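Exo beta-1,2-glucooligosaccharide sophorohydrolase (non-reducing end) (Parabacteroides distasonis ATCC 8503, PDB 5Z06) hydrolyses linear beta-1,2-glucan and beta-1,2-glucooligosaccharides of at least four glucose units, releasing sophorose from the non-reducing end as an exo-acting periplasmic enzyme. Local coordinates at residues 55-60 and 167-172; 79-84 and 151-156; 592-597 and 656-661. All blocks are in the same frame, centred on the assembly; numbering follows the deposited sequence.

Interaction 1 of 3, residues 55-60 and 167-172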
loop_
_atom_site.group_PDB
_atom_site.type_symbol
_atom_site.label_atom_id
_atom_site.label_comp_id
_atom_site.label_asym_id
_atom_site.label_seq_id
_atom_site.Cartn_x
_atom_site.Cartn_y
_atom_site.Cartn_z
ATOM N N GLU A 55 -24.104 6.308 -8.463
ATOM C CA GLU A 55 -25.419 6.380 -9.036
ATOM C C GLU A 55 -26.394 5.952 -7.981
ATOM O O GLU A 55 -26.279 4.878 -7.414
ATOM C CB GLU A 55 -25.553 5.466 -10.249
ATOM C CG GLU A 55 -26.799 5.779 -11.061
ATOM C CD GLU A 55 -27.203 4.674 -12.005
ATOM O OE1 GLU A 55 -26.339 3.861 -12.372
ATOM O OE2 GLU A 55 -28.402 4.612 -12.366
ATOM N N LEU A 56 -27.372 6.805 -7.736
ATOM C CA LEU A 56 -28.413 6.483 -6.802
ATOM C C LEU A 56 -29.724 6.474 -7.585
ATOM O O LEU A 56 -30.365 7.514 -7.758
ATOM C CB LEU A 56 -28.405 7.494 -5.649
ATOM C CG LEU A 56 -29.243 7.036 -4.462
ATOM C CD1 LEU A 56 -28.467 6.030 -3.630
ATOM C CD2 LEU A 56 -29.667 8.215 -3.595
ATOM N N THR A 57 -30.086 5.301 -8.093
ATOM C CA THR A 57 -31.306 5.145 -8.892
ATOM C C THR A 57 -32.244 4.302 -8.079
ATOM O O THR A 57 -31.909 3.179 -7.679
ATOM C CB THR A 57 -31.032 4.559 -10.279
ATOM O OG1 THR A 57 -30.349 5.549 -11.048
ATOM C CG2 THR A 57 -32.323 4.170 -11.015
ATOM N N TYR A 58 -33.412 4.870 -7.802
ATOM C CA TYR A 58 -34.350 4.256 -6.883
ATOM C C TYR A 58 -35.798 4.491 -7.253
ATOM O O TYR A 58 -36.130 5.425 -7.972
ATOM C CB TYR A 58 -34.104 4.765 -5.455
ATOM C CG TYR A 58 -34.268 6.256 -5.318
ATOM C CD1 TYR A 58 -33.201 7.122 -5.591
ATOM C CD2 TYR A 58 -35.506 6.816 -4.958
ATOM C CE1 TYR A 58 -33.345 8.501 -5.471
ATOM C CE2 TYR A 58 -35.669 8.205 -4.842
ATOM C CZ TYR A 58 -34.597 9.039 -5.109
ATOM O OH TYR A 58 -34.740 10.404 -5.015
ATOM N N VAL A 59 -36.638 3.619 -6.703
ATOM C CA VAL A 59 -38.077 3.756 -6.691
ATOM C C VAL A 59 -38.500 3.655 -5.233
ATOM O O VAL A 59 -38.298 2.636 -4.577
ATOM C CB VAL A 59 -38.764 2.653 -7.519
ATOM C CG1 VAL A 59 -40.279 2.820 -7.489
ATOM C CG2 VAL A 59 -38.267 2.694 -8.962
ATOM N N SER A 60 -39.074 4.730 -4.732
ATOM C CA SER A 60 -39.630 4.754 -3.397
ATOM C C SER A 60 -41.113 4.471 -3.589
ATOM O O SER A 60 -41.859 5.355 -3.993
ATOM C CB SER A 60 -39.393 6.124 -2.760
ATOM O OG SER A 60 -38.032 6.509 -2.868
ATOM N N GLY A 167 -43.475 6.405 -5.852
ATOM C CA GLY A 167 -43.431 5.288 -6.802
ATOM C C GLY A 167 -42.733 5.527 -8.131
ATOM O O GLY A 167 -42.775 4.653 -9.011
ATOM N N ASN A 168 -42.093 6.687 -8.296
ATOM C CA ASN A 168 -41.377 6.994 -9.533
ATOM C C ASN A 168 -39.906 6.634 -9.431
ATOM O O ASN A 168 -39.314 6.632 -8.345
ATOM C CB ASN A 168 -41.483 8.476 -9.898
ATOM C CG ASN A 168 -42.915 8.949 -10.031
ATOM O OD1 ASN A 168 -43.802 8.198 -10.427
ATOM N ND2 ASN A 168 -43.150 10.190 -9.643
ATOM N N GLU A 169 -39.329 6.347 -10.590
ATOM C CA GLU A 169 -37.915 6.085 -10.709
ATOM C C GLU A 169 -37.189 7.397 -10.835
ATOM O O GLU A 169 -37.533 8.213 -11.687
ATOM C CB GLU A 169 -37.613 5.226 -11.917
ATOM C CG GLU A 169 -36.181 4.707 -11.906
ATOM C CD GLU A 169 -35.872 3.858 -13.102
ATOM O OE1 GLU A 169 -36.755 3.083 -13.522
ATOM O OE2 GLU A 169 -34.751 3.970 -13.614
ATOM N N TYR A 170 -36.191 7.594 -9.982
ATOM C CA TYR A 170 -35.324 8.757 -10.057
ATOM C C TYR A 170 -33.912 8.243 -10.077
ATOM O O TYR A 170 -33.609 7.206 -9.508
ATOM C CB TYR A 170 -35.517 9.683 -8.854
ATOM C CG TYR A 170 -36.909 10.212 -8.739
ATOM C CD1 TYR A 170 -37.370 11.180 -9.613
ATOM C CD2 TYR A 170 -37.780 9.732 -7.761
ATOM C CE1 TYR A 170 -38.660 11.664 -9.523
ATOM C CE2 TYR A 170 -39.072 10.213 -7.661
ATOM C CZ TYR A 170 -39.506 11.176 -8.545
ATOM O OH TYR A 170 -40.781 11.667 -8.452
ATOM N N THR A 171 -33.061 8.977 -10.760
ATOM C CA THR A 171 -31.651 8.727 -10.754
ATOM C C THR A 171 -31.052 10.028 -10.298
ATOM O O THR A 171 -31.235 11.067 -10.952
ATOM C CB THR A 171 -31.122 8.391 -12.144
ATOM O OG1 THR A 171 -31.539 7.079 -12.489
ATOM C CG2 THR A 171 -29.605 8.442 -12.178
ATOM N N ILE A 172 -30.344 9.971 -9.176
ATOM C CA ILE A 172 -29.461 11.066 -8.809
ATOM C C ILE A 172 -28.034 10.526 -8.730
ATOM O O ILE A 172 -27.812 9.335 -8.495
ATOM C CB ILE A 172 -29.919 11.789 -7.517
ATOM C CG1 ILE A 172 -29.741 10.906 -6.288
ATOM C CG2 ILE A 172 -31.377 12.242 -7.683
ATOM C CD1 ILE A 172 -30.167 11.543 -4.986
#
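Leu56 and Tyr58 pair with Ile172 and Tyr170 as hydrogen-bonded pairs where strands 53-59 and 169-180 join in an antiparallel beta sheet; the strand segments run at 167° to each other, 4.6 Å apart at their closest. Leu56 N donates to Ile172 O and Tyr58 N to Tyr170 O, and each pair is closed by the reciprocal bond. Between them Thr57 and Thr171 form a non-hydrogen-bonded pair. Beyond the ladder Gly167, with the positive phi that suits glycine, gives its N to Ser60 O at 2.7 Å.

Tyr170 CB sits over one face of the Tyr58 ring, 3.9 Å from Tyr58 CZ. Tyr58 CG stands between the backbone N and the carbonyl carbon (chi1 60°), and from there the ring lies against Tyr170. The two rings are oblique, their planes at 49°, with Tyr58 CE2 at the edge of the Tyr170 ring. Alongside, Leu56 and Ile172 point the same way, and Leu56 CD2 lies 3.6 Å from Ile172 CD1. Tyr58 OH bonds Ala101 O, while Tyr170 OH bonds Asp166 and receives Asn168 ND2.

On the other face Thr57 OG1 donates to Glu55 OE2, meeting the carboxylate on its anti side; a further link from Thr171 OG1 to Thr57 OG1 is modelled so short that it is doubtful. Val59 shares this face, its CG2 packing on Glu169 CB. One face is thus mainly apolar and aromatic and the other mixed, with a carboxylate whose charge is probably balanced by the salt bridge from Glu55 OE1 to Lys34.

Interaction 2 of 3, residues 79-84 and 151-156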
loop_
_atom_site.group_PDB
_atom_site.type_symbol
_atom_site.label_atom_id
_atom_site.label_comp_id
_atom_site.label_asym_id
_atom_site.label_seq_id
_atom_site.Cartn_x
_atom_site.Cartn_y
_atom_site.Cartn_z
ATOM N N ASP A 79 -5.557 8.822 10.071
ATOM C CA ASP A 79 -5.976 8.978 11.467
ATOM C C ASP A 79 -6.180 10.418 11.864
ATOM O O ASP A 79 -6.892 10.674 12.815
ATOM C CB ASP A 79 -4.913 8.354 12.391
ATOM C CG ASP A 79 -4.595 6.913 12.016
ATOM O OD1 ASP A 79 -5.557 6.143 11.786
ATOM O OD2 ASP A 79 -3.392 6.548 11.921
ATOM N N PHE A 80 -5.541 11.342 11.149
ATOM C CA PHE A 80 -5.602 12.746 11.437
ATOM C C PHE A 80 -6.405 13.419 10.354
ATOM O O PHE A 80 -6.097 13.296 9.181
ATOM C CB PHE A 80 -4.193 13.321 11.504
ATOM C CG PHE A 80 -3.354 12.687 12.567
ATOM C CD1 PHE A 80 -3.645 12.905 13.913
ATOM C CD2 PHE A 80 -2.301 11.836 12.238
ATOM C CE1 PHE A 80 -2.888 12.308 14.913
ATOM C CE2 PHE A 80 -1.538 11.243 13.232
ATOM C CZ PHE A 80 -1.833 11.478 14.569
ATOM N N PHE A 81 -7.441 14.125 10.781
ATOM C CA PHE A 81 -8.417 14.738 9.914
ATOM C C PHE A 81 -8.684 16.149 10.400
ATOM O O PHE A 81 -8.487 16.485 11.571
ATOM C CB PHE A 81 -9.735 13.948 9.912
ATOM C CG PHE A 81 -9.590 12.519 9.478
ATOM C CD1 PHE A 81 -9.675 12.165 8.131
ATOM C CD2 PHE A 81 -9.352 11.516 10.412
ATOM C CE1 PHE A 81 -9.531 10.840 7.731
ATOM C CE2 PHE A 81 -9.207 10.187 10.013
ATOM C CZ PHE A 81 -9.300 9.852 8.675
ATOM N N ARG A 82 -9.156 16.963 9.481
ATOM C CA ARG A 82 -9.659 18.279 9.809
ATOM C C ARG A 82 -10.880 18.072 10.658
ATOM O O ARG A 82 -11.627 17.107 10.454
ATOM C CB ARG A 82 -10.063 19.019 8.550
ATOM C CG ARG A 82 -8.925 19.341 7.634
ATOM C CD ARG A 82 -9.432 20.226 6.542
ATOM N NE ARG A 82 -8.626 20.139 5.330
ATOM C CZ ARG A 82 -7.464 20.768 5.096
ATOM N NH1 ARG A 82 -6.879 21.560 5.997
ATOM N NH2 ARG A 82 -6.881 20.598 3.923
ATOM N N GLU A 83 -11.090 18.959 11.623
ATOM C CA GLU A 83 -12.289 18.873 12.452
ATOM C C GLU A 83 -13.426 19.336 11.558
ATOM O O GLU A 83 -13.357 20.428 11.010
ATOM C CB GLU A 83 -12.155 19.708 13.712
ATOM C CG GLU A 83 -11.055 19.176 14.620
ATOM C CD GLU A 83 -11.023 19.861 15.970
ATOM O OE1 GLU A 83 -11.761 20.855 16.158
ATOM O OE2 GLU A 83 -10.263 19.398 16.847
ATOM N N PRO A 84 -14.413 18.454 11.313
ATOM C CA PRO A 84 -15.413 18.811 10.359
ATOM C C PRO A 84 -16.625 19.413 11.047
ATOM O O PRO A 84 -16.909 19.082 12.192
ATOM C CB PRO A 84 -15.776 17.466 9.746
ATOM C CG PRO A 84 -15.676 16.500 10.881
ATOM C CD PRO A 84 -14.634 17.080 11.819
ATOM N N ASN A 151 -13.140 10.811 17.636
ATOM C CA ASN A 151 -14.477 10.228 17.376
ATOM C C ASN A 151 -14.945 10.173 15.910
ATOM O O ASN A 151 -15.981 9.571 15.638
ATOM C CB ASN A 151 -15.545 10.940 18.240
ATOM C CG ASN A 151 -15.663 12.418 17.934
ATOM O OD1 ASN A 151 -15.358 12.865 16.832
ATOM N ND2 ASN A 151 -16.109 13.188 18.914
ATOM N N ILE A 152 -14.203 10.795 14.990
ATOM C CA ILE A 152 -14.634 10.919 13.589
ATOM C C ILE A 152 -14.844 9.560 12.903
ATOM O O ILE A 152 -15.771 9.391 12.110
ATOM C CB ILE A 152 -13.659 11.811 12.778
ATOM C CG1 ILE A 152 -14.278 12.215 11.445
ATOM C CG2 ILE A 152 -12.297 11.131 12.605
ATOM C CD1 ILE A 152 -13.521 13.325 10.745
ATOM N N LYS A 153 -14.023 8.584 13.260
ATOM C CA LYS A 153 -14.132 7.240 12.717
ATOM C C LYS A 153 -15.367 6.481 13.141
ATOM O O LYS A 153 -15.658 5.431 12.565
ATOM C CB LYS A 153 -12.894 6.422 13.072
ATOM C CG LYS A 153 -11.692 6.965 12.351
ATOM C CD LYS A 153 -10.516 6.033 12.441
ATOM C CE LYS A 153 -9.352 6.689 11.736
ATOM N NZ LYS A 153 -8.186 5.813 11.895
ATOM N N LYS A 154 -16.088 6.993 14.137
ATOM C CA LYS A 154 -17.430 6.479 14.432
ATOM C C LYS A 154 -18.491 6.901 13.394
ATOM O O LYS A 154 -19.607 6.378 13.404
ATOM C CB LYS A 154 -17.830 6.849 15.861
ATOM C CG LYS A 154 -17.058 6.012 16.874
ATOM C CD LYS A 154 -17.197 6.506 18.296
ATOM C CE LYS A 154 -16.701 5.425 19.256
ATOM N NZ LYS A 154 -16.397 5.975 20.602
ATOM N N LEU A 155 -18.151 7.850 12.528
ATOM C CA LEU A 155 -19.026 8.247 11.435
ATOM C C LEU A 155 -18.714 7.300 10.282
ATOM O O LEU A 155 -17.896 7.600 9.396
ATOM C CB LEU A 155 -18.793 9.719 11.070
ATOM C CG LEU A 155 -18.891 10.727 12.250
ATOM C CD1 LEU A 155 -18.749 12.147 11.728
ATOM C CD2 LEU A 155 -20.185 10.586 13.056
ATOM N N ALA A 156 -19.344 6.131 10.342
ATOM C CA ALA A 156 -19.000 5.008 9.465
ATOM C C ALA A 156 -19.528 5.204 8.048
ATOM O O ALA A 156 -18.855 4.838 7.089
ATOM C CB ALA A 156 -19.502 3.691 10.035
#
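A salt bridge beside a small apolar cluster joins the loop that follows strand 65-71 to the turn leading into strand 155-161, with Asp79 and Lys153 forming the charged part and Phe81, Pro84 and Ile152 the apolar part. Lys153 NZ donates at 2.7 Å to Asp79 OD1, which receives it on its anti lone pair, the one directed away from OD2. The lysine chain is extended beyond CG, and this reach carries the ammonium group across to the loop. The lysine and Phe81 side chains cross at about a right angle, with Lys153 CE near the ring plane at its edge, 3.9 Å from Phe81 CE2.

Ile152 works with both of its branches. Its CG2 approaches Phe81 CD2 to 3.7 Å, whereas CD1 reaches Pro84 CG at 3.8 Å and also touches Phe81 CB. The first torsion sets the branches apart, with CG1 anti to the backbone N (chi1 -166°), and the extended second torsion (167°) carries CD1 to Pro84. The isoleucine therefore spans from the aromatic ring to the proline.

Asp79 is shared, because OD2 forms a second salt bridge with Arg317; with a cation at each oxygen, the carboxylate is probably favoured in its charged form. An alanine here would probably leave Lys153 and Arg317 without their common counter-charge and the lysine end more free to turn.

Around the contact, Tyr8 meets the Phe81 ring edge-to-face and also touches Ile152. Next along the chain, Leu155, the centre of an inverse gamma turn, touches Ile107 and Tyr109 of strand 104-109. Leu179 packs against Ile152, Pro84 and Leu155; its strand 169-180 and strand 155-161 belong to different antiparallel sheets, so the contact lies where the two meet.

Interaction 3 of 3, residues 592-597 and 656-661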
loop_
_atom_site.group_PDB
_atom_site.type_symbol
_atom_site.label_atom_id
_atom_site.label_comp_id
_atom_site.label_asym_id
_atom_site.label_seq_id
_atom_site.Cartn_x
_atom_site.Cartn_y
_atom_site.Cartn_z
ATOM N N ASP A 592 -3.147 -5.112 3.212
ATOM C CA ASP A 592 -4.448 -4.597 3.634
ATOM C C ASP A 592 -5.523 -4.999 2.623
ATOM O O ASP A 592 -5.282 -5.051 1.435
ATOM C CB ASP A 592 -4.413 -3.084 3.852
ATOM C CG ASP A 592 -3.686 -2.704 5.133
ATOM O OD1 ASP A 592 -3.341 -3.617 5.927
ATOM O OD2 ASP A 592 -3.460 -1.496 5.347
ATOM N N PHE A 593 -6.696 -5.346 3.134
ATOM C CA PHE A 593 -7.863 -5.571 2.309
ATOM C C PHE A 593 -8.868 -4.485 2.706
ATOM O O PHE A 593 -8.464 -3.407 3.109
ATOM C CB PHE A 593 -8.338 -7.028 2.488
ATOM C CG PHE A 593 -9.486 -7.453 1.592
ATOM C CD1 PHE A 593 -9.602 -6.992 0.268
ATOM C CD2 PHE A 593 -10.477 -8.316 2.097
ATOM C CE1 PHE A 593 -10.662 -7.392 -0.525
ATOM C CE2 PHE A 593 -11.551 -8.697 1.316
ATOM C CZ PHE A 593 -11.632 -8.243 -0.002
ATOM N N ALA A 594 -10.156 -4.769 2.623
ATOM C CA ALA A 594 -11.196 -3.760 2.648
ATOM C C ALA A 594 -11.320 -3.095 4.014
ATOM O O ALA A 594 -11.493 -1.903 4.106
ATOM C CB ALA A 594 -12.517 -4.412 2.277
ATOM N N TRP A 595 -11.247 -3.913 5.054
ATOM C CA TRP A 595 -11.433 -3.492 6.438
ATOM C C TRP A 595 -10.308 -3.852 7.395
ATOM O O TRP A 595 -10.297 -3.360 8.510
ATOM C CB TRP A 595 -12.709 -4.140 6.964
ATOM C CG TRP A 595 -13.870 -3.809 6.092
ATOM C CD1 TRP A 595 -14.476 -4.624 5.190
ATOM C CD2 TRP A 595 -14.537 -2.556 6.023
ATOM N NE1 TRP A 595 -15.504 -3.955 4.570
ATOM C CE2 TRP A 595 -15.559 -2.681 5.059
ATOM C CE3 TRP A 595 -14.378 -1.332 6.694
ATOM C CZ2 TRP A 595 -16.414 -1.627 4.728
ATOM C CZ3 TRP A 595 -15.223 -0.275 6.362
ATOM C CH2 TRP A 595 -16.241 -0.439 5.397
ATOM N N ASN A 596 -9.393 -4.721 6.987
ATOM C CA ASN A 596 -8.368 -5.222 7.898
ATOM C C ASN A 596 -7.174 -5.723 7.124
ATOM O O ASN A 596 -7.230 -5.918 5.901
ATOM C CB ASN A 596 -8.912 -6.380 8.733
ATOM C CG ASN A 596 -9.586 -7.440 7.873
ATOM O OD1 ASN A 596 -8.925 -8.233 7.185
ATOM N ND2 ASN A 596 -10.916 -7.444 7.892
ATOM N N TYR A 597 -6.103 -5.952 7.866
ATOM C CA TYR A 597 -4.936 -6.600 7.345
ATOM C C TYR A 597 -5.258 -8.070 7.172
ATOM O O TYR A 597 -6.026 -8.649 7.938
ATOM C CB TYR A 597 -3.789 -6.422 8.307
ATOM C CG TYR A 597 -2.531 -7.179 7.948
ATOM C CD1 TYR A 597 -1.659 -6.703 6.948
ATOM C CD2 TYR A 597 -2.198 -8.351 8.619
ATOM C CE1 TYR A 597 -0.487 -7.382 6.649
ATOM C CE2 TYR A 597 -1.034 -9.049 8.312
ATOM C CZ TYR A 597 -0.170 -8.552 7.344
ATOM O OH TYR A 597 0.983 -9.235 7.048
ATOM N N VAL A 656 -14.883 -9.293 -5.478
ATOM C CA VAL A 656 -15.731 -8.312 -4.824
ATOM C C VAL A 656 -15.613 -6.911 -5.424
ATOM O O VAL A 656 -16.226 -5.961 -4.913
ATOM C CB VAL A 656 -15.456 -8.265 -3.298
ATOM C CG1 VAL A 656 -15.533 -9.654 -2.706
ATOM C CG2 VAL A 656 -14.117 -7.635 -2.975
ATOM N N ASN A 657 -14.819 -6.777 -6.484
ATOM C CA ASN A 657 -14.639 -5.512 -7.209
ATOM C C ASN A 657 -14.058 -4.402 -6.314
ATOM O O ASN A 657 -14.644 -3.335 -6.109
ATOM C CB ASN A 657 -15.924 -5.041 -7.889
ATOM C CG ASN A 657 -15.633 -4.010 -8.949
ATOM O OD1 ASN A 657 -14.664 -4.149 -9.650
ATOM N ND2 ASN A 657 -16.417 -2.952 -9.016
ATOM N N TRP A 658 -12.871 -4.706 -5.804
ATOM C CA TRP A 658 -12.136 -3.872 -4.880
ATOM C C TRP A 658 -10.683 -3.736 -5.359
ATOM O O TRP A 658 -10.087 -4.670 -5.872
ATOM C CB TRP A 658 -12.179 -4.515 -3.497
ATOM C CG TRP A 658 -11.406 -3.781 -2.472
ATOM C CD1 TRP A 658 -11.841 -2.768 -1.676
ATOM C CD2 TRP A 658 -10.040 -3.993 -2.141
ATOM N NE1 TRP A 658 -10.829 -2.340 -0.854
ATOM C CE2 TRP A 658 -9.713 -3.083 -1.115
ATOM C CE3 TRP A 658 -9.062 -4.874 -2.604
ATOM C CZ2 TRP A 658 -8.456 -3.027 -0.549
ATOM C CZ3 TRP A 658 -7.821 -4.819 -2.050
ATOM C CH2 TRP A 658 -7.524 -3.899 -1.026
ATOM N N VAL A 659 -10.128 -2.556 -5.182
ATOM C CA VAL A 659 -8.697 -2.346 -5.293
ATOM C C VAL A 659 -8.257 -1.472 -4.136
ATOM O O VAL A 659 -8.990 -0.626 -3.649
ATOM C CB VAL A 659 -8.300 -1.760 -6.669
ATOM C CG1 VAL A 659 -8.895 -0.378 -6.872
ATOM C CG2 VAL A 659 -6.775 -1.717 -6.827
ATOM N N SER A 660 -7.050 -1.710 -3.684
ATOM C CA SER A 660 -6.513 -1.002 -2.564
ATOM C C SER A 660 -6.416 0.476 -2.869
ATOM O O SER A 660 -6.028 0.856 -3.978
ATOM C CB SER A 660 -5.127 -1.529 -2.248
ATOM O OG SER A 660 -4.596 -0.815 -1.191
ATOM N N PRO A 661 -6.757 1.329 -1.878
ATOM C CA PRO A 661 -6.559 2.775 -2.066
ATOM C C PRO A 661 -5.138 3.247 -1.801
ATOM O O PRO A 661 -4.900 4.435 -1.836
ATOM C CB PRO A 661 -7.515 3.386 -1.042
ATOM C CG PRO A 661 -7.606 2.355 0.048
ATOM C CD PRO A 661 -7.306 1.010 -0.550
HETATM O O HOH W 1 -3.983 -3.040 0.499
#
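Phe593 meets Trp658 in an edge-to-face (T-shaped) aromatic pair within the glycoamylase-like region of the chain, the ring planes at 80° and the centroid of the phenylalanine 4.9 Å from that of the indole six-membered ring. The phenylalanine supplies the edge: CD1 stands over the indole face, toward its rim, 3.6 Å from Trp658 CE3. Although Phe593 CB starts away from the segment 656-661, CG is anti to the backbone N (chi1 -175°), and the ring beyond it meets the indole. At the far tip of the ring, Phe593 CZ meets Val656 CG2 tip to tip at 3.9 Å.

Ala594 packs beside the pair. Its CB lies over the centre of the Phe593 ring, 4.2 Å above the plane, and also faces the indole, 4.1 Å from Trp658 NE1. The backbone of Phe593 and Ala594 covers the same indole face, while Ser660 N lies over the opposite one, so that the tryptophan is sandwiched between the loop and its own chain.

Further out, Tyr22 OH hydrogen-bonds both Trp658 NE1 and Ala594 O, tying the indole and the loop to one hydroxyl, and Phe21 meets the Trp658 ring edge-to-face. Trp658 begins the short edge strand 658-659, and with Asn657 it faces Asn653 in a G1 beta bulge. Asp592 is tied by a salt bridge to Arg76, which links the loop to the N-terminal part of the chain.

A single water also spans the segments near the plane of the indole: it donates to Asp592 O at 2.6 Å and accepts from Ser660 OG at 2.9 Å.

In the fold
Followed from the N terminus, the chain passes several earlier strands before reaching strand 53-59, and interaction 1 closes a loop of just over a hundred residues when strand 169-180 returns beside it. Interaction 2 is nested inside that loop, joining the segment before strand 86-93 to the start of strand 155-161; both contacts lie in the part of the chain without helices. Interaction 3 follows in series, closing a separate, partly helical loop of the glycoamylase-like region. Its nearest atoms lie about 6 Å from interaction 2. Arg76, just ahead of the segment 79-84, forms a salt bridge with Asp592 of interaction 3, and Asp79 of interaction 2 reaches Arg317, later in the chain.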